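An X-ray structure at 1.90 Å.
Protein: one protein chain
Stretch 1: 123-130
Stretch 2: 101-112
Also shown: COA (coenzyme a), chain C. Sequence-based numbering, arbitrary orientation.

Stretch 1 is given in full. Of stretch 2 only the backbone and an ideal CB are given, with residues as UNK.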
ATOM      1  N   ALA A 123       7.381  -8.087 -10.892  1.00 26.31           N
ATOM      2  CA  ALA A 123       6.251  -7.232 -10.577  1.00 25.90           C
ATOM      3  C   ALA A 123       6.507  -5.874 -11.206  1.00 30.91           C
ATOM      4  O   ALA A 123       7.644  -5.529 -11.522  1.00 27.38           O
ATOM      5  CB  ALA A 123       6.046  -7.120  -9.060  1.00 25.38           C
ATOM      6  N   ARG A 124       5.432  -5.101 -11.399  1.00 30.72           N
ATOM      7  CA  ARG A 124       5.492  -3.797 -12.073  1.00 28.24           C
ATOM      8  C   ARG A 124       4.974  -2.721 -11.130  1.00 28.80           C
ATOM      9  O   ARG A 124       3.764  -2.586 -10.963  1.00 26.54           O
ATOM     10  CB  ARG A 124       4.633  -3.771 -13.326  1.00 28.91           C
ATOM     11  CG  ARG A 124       5.161  -4.549 -14.475  1.00 43.04           C
ATOM     12  CD  ARG A 124       4.043  -5.214 -15.300  1.00 55.01           C
ATOM     13  NE  ARG A 124       4.653  -5.946 -16.405  1.00 59.44           N
ATOM     14  CZ  ARG A 124       4.468  -5.680 -17.697  1.00 56.93           C
ATOM     15  NH1 ARG A 124       3.610  -4.736 -18.096  1.00 55.34           N
ATOM     16  NH2 ARG A 124       5.123  -6.396 -18.608  1.00 51.46           N
ATOM     17  N   LEU A 125       5.863  -1.921 -10.574  1.00 25.74           N
ATOM     18  CA  LEU A 125       5.492  -0.930  -9.582  1.00 26.71           C
ATOM     19  C   LEU A 125       5.522   0.448 -10.215  1.00 25.15           C
ATOM     20  O   LEU A 125       6.499   0.791 -10.896  1.00 23.12           O
ATOM     21  CB  LEU A 125       6.446  -0.966  -8.397  1.00 23.54           C
ATOM     22  CG  LEU A 125       6.441  -2.215  -7.524  1.00 26.99           C
ATOM     23  CD1 LEU A 125       7.392  -3.268  -8.193  1.00 26.68           C
ATOM     24  CD2 LEU A 125       6.800  -1.959  -6.066  1.00 28.12           C
ATOM     25  N   LYS A 126       4.479   1.258  -9.985  1.00 26.10           N
ATOM     26  CA  LYS A 126       4.675   2.670 -10.288  1.00 25.20           C
ATOM     27  C   LYS A 126       3.730   3.592  -9.524  1.00 25.63           C
ATOM     28  O   LYS A 126       2.693   3.177  -9.012  1.00 23.98           O
ATOM     29  CB  LYS A 126       4.571   2.960 -11.781  1.00 26.93           C
ATOM     30  CG  LYS A 126       3.254   2.959 -12.422  1.00 31.19           C
ATOM     31  CD  LYS A 126       3.408   3.513 -13.848  1.00 30.24           C
ATOM     32  CE  LYS A 126       2.069   3.527 -14.539  1.00 47.55           C
ATOM     33  NZ  LYS A 126       1.977   2.710 -15.802  1.00 54.87           N
ATOM     34  N   MET A 127       4.085   4.877  -9.540  1.00 22.55           N
ATOM     35  CA  MET A 127       3.314   5.929  -8.855  1.00 22.51           C
ATOM     36  C   MET A 127       2.926   6.923  -9.941  1.00 24.91           C
ATOM     37  O   MET A 127       3.685   7.856 -10.253  1.00 24.46           O
ATOM     38  CB  MET A 127       4.126   6.546  -7.727  1.00 23.40           C
ATOM     39  CG  MET A 127       4.190   5.576  -6.563  1.00 24.82           C
ATOM     40  SD  MET A 127       5.450   5.910  -5.314  1.00 25.79           S
ATOM     41  CE  MET A 127       6.890   5.470  -6.317  1.00 21.58           C
ATOM     42  N   PRO A 128       1.814   6.681 -10.633  1.00 24.37           N
ATOM     43  CA  PRO A 128       1.539   7.430 -11.858  1.00 23.37           C
ATOM     44  C   PRO A 128       0.812   8.748 -11.565  1.00 27.61           C
ATOM     45  O   PRO A 128       0.142   9.282 -12.460  1.00 27.96           O
ATOM     46  CB  PRO A 128       0.680   6.447 -12.670  1.00 25.27           C
ATOM     47  CG  PRO A 128      -0.101   5.726 -11.664  1.00 24.95           C
ATOM     48  CD  PRO A 128       0.832   5.612 -10.419  1.00 24.84           C
ATOM     49  N   PHE A 129       0.959   9.273 -10.327  1.00 26.58           N
ATOM     50  CA  PHE A 129       0.105  10.380  -9.894  1.00 28.18           C
ATOM     51  C   PHE A 129       0.213  11.543 -10.855  1.00 33.21           C
ATOM     52  O   PHE A 129      -0.789  12.014 -11.397  1.00 31.11           O
ATOM     53  CB  PHE A 129       0.497  10.800  -8.495  1.00 25.00           C
ATOM     54  CG  PHE A 129       0.396   9.697  -7.494  1.00 28.75           C
ATOM     55  CD1 PHE A 129      -0.782   8.950  -7.360  1.00 31.54           C
ATOM     56  CD2 PHE A 129       1.498   9.369  -6.700  1.00 27.64           C
ATOM     57  CE1 PHE A 129      -0.868   7.906  -6.452  1.00 33.01           C
ATOM     58  CE2 PHE A 129       1.405   8.325  -5.760  1.00 29.25           C
ATOM     59  CZ  PHE A 129       0.213   7.577  -5.661  1.00 30.01           C
ATOM     60  N   VAL A 130       1.452  11.954 -11.141  1.00 31.55           N
ATOM     61  CA  VAL A 130       1.737  13.063 -12.039  1.00 32.16           C
ATOM     62  C   VAL A 130       1.202  12.808 -13.448  1.00 33.64           C
ATOM     63  O   VAL A 130       0.709  13.727 -14.122  1.00 32.94           O
ATOM     64  CB  VAL A 130       3.258  13.308 -12.016  1.00 33.71           C
ATOM     65  CG1 VAL A 130       4.046  12.093 -12.751  1.00 30.88           C
ATOM     66  CG2 VAL A 130       3.576  14.617 -12.597  1.00 35.38           C
ATOM     67  N   UNK A 101       2.800  -8.905 -10.007  1.00 30.23           N
ATOM     68  CA  UNK A 101       2.156  -8.169 -11.060  1.00 35.19           C
ATOM     69  C   UNK A 101       2.156  -6.675 -10.793  1.00 32.69           C
ATOM     70  O   UNK A 101       3.135  -6.128 -10.303  1.00 27.97           O
ATOM     71  CB  UNK A 101       0.723  -8.672 -11.247  1.00 35.19           C
ATOM     72  N   UNK A 102       1.090  -5.976 -11.172  1.00 34.18           N
ATOM     73  CA  UNK A 102       1.067  -4.519 -10.956  1.00 28.43           C
ATOM     74  C   UNK A 102       0.838  -4.176  -9.502  1.00 26.74           C
ATOM     75  O   UNK A 102       0.109  -4.856  -8.775  1.00 24.40           O
ATOM     76  CB  UNK A 102      -0.018  -3.865 -11.813  1.00 28.43           C
ATOM     77  N   UNK A 103       1.513  -3.102  -9.085  1.00 27.46           N
ATOM     78  CA  UNK A 103       1.367  -2.436  -7.804  1.00 24.90           C
ATOM     79  C   UNK A 103       1.468  -0.943  -8.135  1.00 28.04           C
ATOM     80  O   UNK A 103       2.579  -0.399  -8.230  1.00 26.88           O
ATOM     81  CB  UNK A 103       2.416  -2.888  -6.786  1.00 24.90           C
ATOM     82  N   UNK A 104       0.310  -0.287  -8.327  1.00 27.70           N
ATOM     83  CA  UNK A 104       0.265   1.052  -8.913  1.00 23.96           C
ATOM     84  C   UNK A 104      -0.344   2.038  -7.932  1.00 29.08           C
ATOM     85  O   UNK A 104      -1.330   1.738  -7.254  1.00 28.19           O
ATOM     86  CB  UNK A 104      -0.530   1.046 -10.220  1.00 23.96           C
ATOM     87  N   UNK A 105       0.232   3.221  -7.875  1.00 25.13           N
ATOM     88  CA  UNK A 105      -0.378   4.248  -7.040  1.00 25.63           C
ATOM     89  C   UNK A 105      -0.258   3.827  -5.592  1.00 27.43           C
ATOM     90  O   UNK A 105       0.841   3.530  -5.113  1.00 26.48           O
ATOM     91  CB  UNK A 105      -1.841   4.483  -7.421  1.00 25.63           C
ATOM     92  N   UNK A 106      -1.384   3.789  -4.874  1.00 26.35           N
ATOM     93  CA  UNK A 106      -1.376   3.304  -3.496  1.00 27.91           C
ATOM     94  C   UNK A 106      -0.955   1.840  -3.431  1.00 26.34           C
ATOM     95  O   UNK A 106      -0.619   1.340  -2.341  1.00 29.19           O
ATOM     96  CB  UNK A 106      -2.756   3.482  -2.861  1.00 27.91           C
ATOM     97  N   UNK A 107      -0.923   1.146  -4.578  1.00 28.47           N
ATOM     98  CA  UNK A 107      -0.355  -0.214  -4.607  1.00 26.87           C
ATOM     99  C   UNK A 107       1.119  -0.228  -4.232  1.00 27.17           C
ATOM    100  O   UNK A 107       1.596  -1.145  -3.550  1.00 27.70           O
ATOM    101  CB  UNK A 107      -0.533  -0.832  -5.995  1.00 26.87           C
ATOM    102  N   UNK A 108       1.847   0.814  -4.634  1.00 26.47           N
ATOM    103  CA  UNK A 108       3.233   0.980  -4.220  1.00 24.11           C
ATOM    104  C   UNK A 108       3.331   1.730  -2.909  1.00 26.35           C
ATOM    105  O   UNK A 108       4.060   1.302  -2.010  1.00 22.34           O
ATOM    106  CB  UNK A 108       4.030   1.712  -5.302  1.00 24.11           C
ATOM    107  N   UNK A 109       2.589   2.844  -2.746  1.00 23.77           N
ATOM    108  CA  UNK A 109       2.855   3.631  -1.558  1.00 21.57           C
ATOM    109  C   UNK A 109       2.470   2.890  -0.280  1.00 21.29           C
ATOM    110  O   UNK A 109       3.022   3.182   0.774  1.00 24.75           O
ATOM    111  CB  UNK A 109       2.105   4.962  -1.637  1.00 21.57           C
ATOM    112  N   UNK A 110       1.494   1.980  -0.315  1.00 25.52           N
ATOM    113  CA  UNK A 110       1.135   1.342   0.945  1.00 23.32           C
ATOM    114  C   UNK A 110       2.263   0.454   1.436  1.00 26.88           C
ATOM    115  O   UNK A 110       2.415   0.228   2.656  1.00 22.61           O
ATOM    116  CB  UNK A 110      -0.151   0.527   0.790  1.00 23.32           C
ATOM    117  N   UNK A 111       3.083  -0.034   0.497  1.00 27.93           N
ATOM    118  CA  UNK A 111       4.260  -0.826   0.835  1.00 26.16           C
ATOM    119  C   UNK A 111       5.230  -0.038   1.695  1.00 25.78           C
ATOM    120  O   UNK A 111       6.018  -0.631   2.443  1.00 23.88           O
ATOM    121  CB  UNK A 111       4.962  -1.307  -0.437  1.00 26.16           C
ATOM    122  N   UNK A 112       5.204   1.291   1.589  1.00 23.54           N
ATOM    123  CA  UNK A 112       6.055   2.108   2.452  1.00 24.29           C
ATOM    124  C   UNK A 112       5.642   2.057   3.922  1.00 27.37           C
ATOM    125  O   UNK A 112       6.414   2.509   4.764  1.00 28.97           O
ATOM    126  CB  UNK A 112       6.036   3.559   1.968  1.00 24.29           C
TER
HETATM  127  N1A COA C 301      -9.589   1.790 -11.894  1.00 39.74           N
HETATM  128  C2A COA C 301     -10.697   1.400 -12.585  1.00 46.38           C
HETATM  129  N3A COA C 301     -10.650   0.371 -13.484  1.00 42.56           N
HETATM  130  C4A COA C 301      -9.469  -0.248 -13.639  1.00 50.01           C
HETATM  131  C5A COA C 301      -8.360   0.117 -12.962  1.00 47.55           C
HETATM  132  C6A COA C 301      -8.428   1.168 -12.071  1.00 40.25           C
HETATM  133  N6A COA C 301      -7.335   1.693 -11.240  1.00 38.35           N
HETATM  134  N7A COA C 301      -7.323  -0.683 -13.335  1.00 46.91           N
HETATM  135  C8A COA C 301      -7.772  -1.560 -14.260  1.00 52.42           C
HETATM  136  N9A COA C 301      -9.055  -1.248 -14.415  1.00 50.98           N
HETATM  137  C1B COA C 301      -9.864  -2.071 -15.338  1.00 54.33           C
HETATM  138  C2B COA C 301      -9.763  -1.633 -16.889  1.00 56.91           C
HETATM  139  O2B COA C 301     -10.544  -0.385 -17.065  1.00 53.67           O
HETATM  140  C3B COA C 301     -10.257  -2.701 -17.449  1.00 58.38           C
HETATM  141  O3B COA C 301     -11.738  -2.734 -17.305  1.00 60.63           O
HETATM  142  P3B COA C 301     -12.690  -3.595 -18.300  1.00 68.58           P
HETATM  143  O7A COA C 301     -12.082  -4.947 -18.614  1.00 68.59           O
HETATM  144  O8A COA C 301     -12.861  -2.782 -19.554  1.00 60.32           O
HETATM  145  O9A COA C 301     -13.989  -3.815 -17.583  1.00 66.88           O
HETATM  146  C4B COA C 301      -9.752  -3.923 -16.641  1.00 53.87           C
HETATM  147  O4B COA C 301      -9.554  -3.343 -15.225  1.00 56.24           O
HETATM  148  C5B COA C 301      -8.539  -4.479 -17.107  1.00 53.87           C
HETATM  149  O5B COA C 301      -7.585  -3.481 -16.929  1.00 53.17           O
HETATM  150  P1A COA C 301      -6.492  -3.220 -18.116  1.00 56.63           P
HETATM  151  O1A COA C 301      -5.850  -1.853 -17.998  1.00 55.96           O
HETATM  152  O2A COA C 301      -7.061  -3.369 -19.509  1.00 58.78           O
HETATM  153  O3A COA C 301      -5.390  -4.427 -17.904  1.00 57.37           O
HETATM  154  P2A COA C 301      -3.829  -4.108 -18.335  1.00 55.48           P
HETATM  155  O4A COA C 301      -3.060  -5.420 -18.222  1.00 51.06           O
HETATM  156  O5A COA C 301      -3.917  -3.528 -19.715  1.00 54.72           O
HETATM  157  O6A COA C 301      -3.175  -2.914 -17.381  1.00 46.27           O
HETATM  158  CBP COA C 301      -2.481  -1.818 -15.365  1.00 47.46           C
HETATM  159  CCP COA C 301      -2.827  -3.205 -16.017  1.00 49.84           C
HETATM  160  CDP COA C 301      -2.534  -1.951 -13.801  1.00 40.58           C
HETATM  161  CEP COA C 301      -1.067  -1.355 -15.797  1.00 42.18           C
HETATM  162  CAP COA C 301      -3.567  -0.860 -15.952  1.00 46.66           C
HETATM  163  OAP COA C 301      -4.811  -1.427 -15.675  1.00 44.37           O
HETATM  164  C9P COA C 301      -3.549   0.531 -15.318  1.00 50.46           C
HETATM  165  O9P COA C 301      -2.709   1.342 -15.579  1.00 50.98           O
HETATM  166  N8P COA C 301      -4.659   0.811 -14.383  1.00 47.67           N
HETATM  167  C7P COA C 301      -4.775   2.094 -13.686  1.00 46.83           C
HETATM  168  C6P COA C 301      -3.527   2.362 -12.792  1.00 41.58           C
HETATM  169  C5P COA C 301      -3.800   3.734 -12.096  1.00 40.81           C
HETATM  170  O5P COA C 301      -3.709   4.764 -12.669  1.00 38.19           O
HETATM  171  N4P COA C 301      -4.170   3.707 -10.692  1.00 39.72           N
HETATM  172  C3P COA C 301      -4.482   4.942 -10.018  1.00 44.58           C
HETATM  173  C2P COA C 301      -3.221   5.668  -9.630  1.00 43.39           C
HETATM  174  S1P COA C 301      -3.828   7.146  -8.784  1.00 57.94           S

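Position 101 opens the stretch with phi/psi of 69/-144, and its CA-to-CB direction leads away from stretch 1. Positive phi by itself favours glycine, and nothing across the gap asks for a side chain. The residue is Gly101, whose O accepts a hydrogen bond from Arg124 N at 2.7 Å, the first rung of a parallel ladder.

At position 102 the backbone is extended, and its CB lies on the same sheet face as that of Arg124. Its N makes no hydrogen bond to stretch 1, and a phi of -75° is compatible with a proline ring, though other residues would fit. Pro102 is found; its CA makes a CA-H...O contact with Arg124 O (3.3 Å), and its CB lies 3.8 Å from COA CDP.

Position 103 turns its CB to the other face, the one carrying Leu125, with the ideal CB 4.1 Å from Leu125 CG. A small or medium apolar residue would suit. Ala103 packs its CB against Leu125 CG at 4.1 Å, while all the hydrogen bonding is done by the backbone. Ala103 N donates to Arg124 O (3.0 Å). In turn, Ala103 O accepts from Lys126 N (3.1 Å).

Position 104 returns to the face of Arg124 and Lys126, with Pro128 CD 4.8 Å from the ideal CB and the coenzyme nearby. Apolar, beta-branched residues fit an extended strand here. Val104 places CG1 3.4 Å from Pro128 CG and 3.6 Å from COA C6P, so one methyl touches both protein and ligand.

At position 105, phi is again positive (67°), and an ideal CB would come within 2.9 Å of COA C2P, a clash. Both facts point to glycine. Gly105 N donates to Lys126 O at 2.7 Å, closing the ladder, and its CA lies 3.7 Å from Phe129 CZ. It occupies the N-cap position, where its O accepts from the N atoms of 108 and 109.

Position 106 points away from stretch 1, which leaves the choice wide; it is Ile106. At 107 an ideal CB would clash with the N of Val104 (2.5 Å), so Gly107 fits the tight start of the helix.

Position 108 points toward stretch 1, its ideal CB 4.1 Å from Met127 CG and 4.7 Å from Leu125 CD2. A medium apolar side chain would suit, as would a small hydroxyl residue able to reach back to the strand. Thr108 combines both characters: OG1 donates to Ala103 O (2.7 Å), and CG2 meets Met127 SD at 3.8 Å.

Position 109 also faces stretch 1, near Met127 SD and Phe129 CZ, so a methyl-bearing side chain is favoured. Thr109 sets CG2 3.8 Å from Met127 SD and at the edge of the Phe129 ring; its OG1 is hydrogen-bonded elsewhere in the structure.

Position 110 is out of reach of stretch 1, which therefore sets no preference; it is Leu110. Position 111 points toward stretch 1, but from a distance that calls for a long apolar chain: Leu111 CD1 reaches Leu125 CD2 at 3.8 Å. Position 112 also points toward stretch 1, but nothing there lies near its ideal CB, so many residues would serve; it is Leu112, which makes no contact.

Stretch 2 (101-112) GPAVGIGTTLLL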
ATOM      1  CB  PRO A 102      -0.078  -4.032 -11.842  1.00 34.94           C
ATOM      2  CG  PRO A 102      -0.962  -5.214 -12.020  1.00 39.10           C
ATOM      3  CD  PRO A 102      -0.055  -6.442 -11.980  1.00 34.89           C
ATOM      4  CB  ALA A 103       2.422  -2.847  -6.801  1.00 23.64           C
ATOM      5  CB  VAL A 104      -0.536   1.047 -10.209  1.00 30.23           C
ATOM      6  CG1 VAL A 104      -0.477   2.444 -10.870  1.00 30.82           C
ATOM      7  CG2 VAL A 104       0.039  -0.004 -11.124  1.00 26.12           C
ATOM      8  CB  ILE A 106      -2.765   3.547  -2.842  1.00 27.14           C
ATOM      9  CG1 ILE A 106      -2.685   3.366  -1.313  1.00 31.65           C
ATOM     10  CG2 ILE A 106      -3.819   2.660  -3.479  1.00 28.70           C
ATOM     11  CD1 ILE A 106      -3.790   4.082  -0.523  1.00 31.71           C
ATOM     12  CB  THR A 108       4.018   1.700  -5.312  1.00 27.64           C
ATOM     13  OG1 THR A 108       4.168   0.805  -6.417  1.00 23.32           O
ATOM     14  CG2 THR A 108       5.396   2.161  -4.818  1.00 18.61           C
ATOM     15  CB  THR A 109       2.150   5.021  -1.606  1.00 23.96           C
ATOM     16  OG1 THR A 109       0.742   4.853  -1.666  1.00 22.14           O
ATOM     17  CG2 THR A 109       2.634   5.809  -2.785  1.00 25.03           C
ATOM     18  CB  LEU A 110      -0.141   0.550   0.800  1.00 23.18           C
ATOM     19  CG  LEU A 110      -0.137  -0.760   0.013  1.00 26.61           C
ATOM     20  CD1 LEU A 110       0.263  -1.936   0.962  1.00 26.02           C
ATOM     21  CD2 LEU A 110      -1.493  -0.975  -0.664  1.00 27.57           C
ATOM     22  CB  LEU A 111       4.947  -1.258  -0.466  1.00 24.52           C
ATOM     23  CG  LEU A 111       4.120  -1.979  -1.539  1.00 27.40           C
ATOM     24  CD1 LEU A 111       4.929  -2.328  -2.758  1.00 27.81           C
ATOM     25  CD2 LEU A 111       3.483  -3.205  -0.902  1.00 27.87           C
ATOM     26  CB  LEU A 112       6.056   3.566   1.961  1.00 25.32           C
ATOM     27  CG  LEU A 112       6.457   3.695   0.507  1.00 25.76           C
ATOM     28  CD1 LEU A 112       6.251   5.124   0.031  1.00 23.74           C
ATOM     29  CD2 LEU A 112       7.959   3.281   0.272  1.00 25.30           C
TER
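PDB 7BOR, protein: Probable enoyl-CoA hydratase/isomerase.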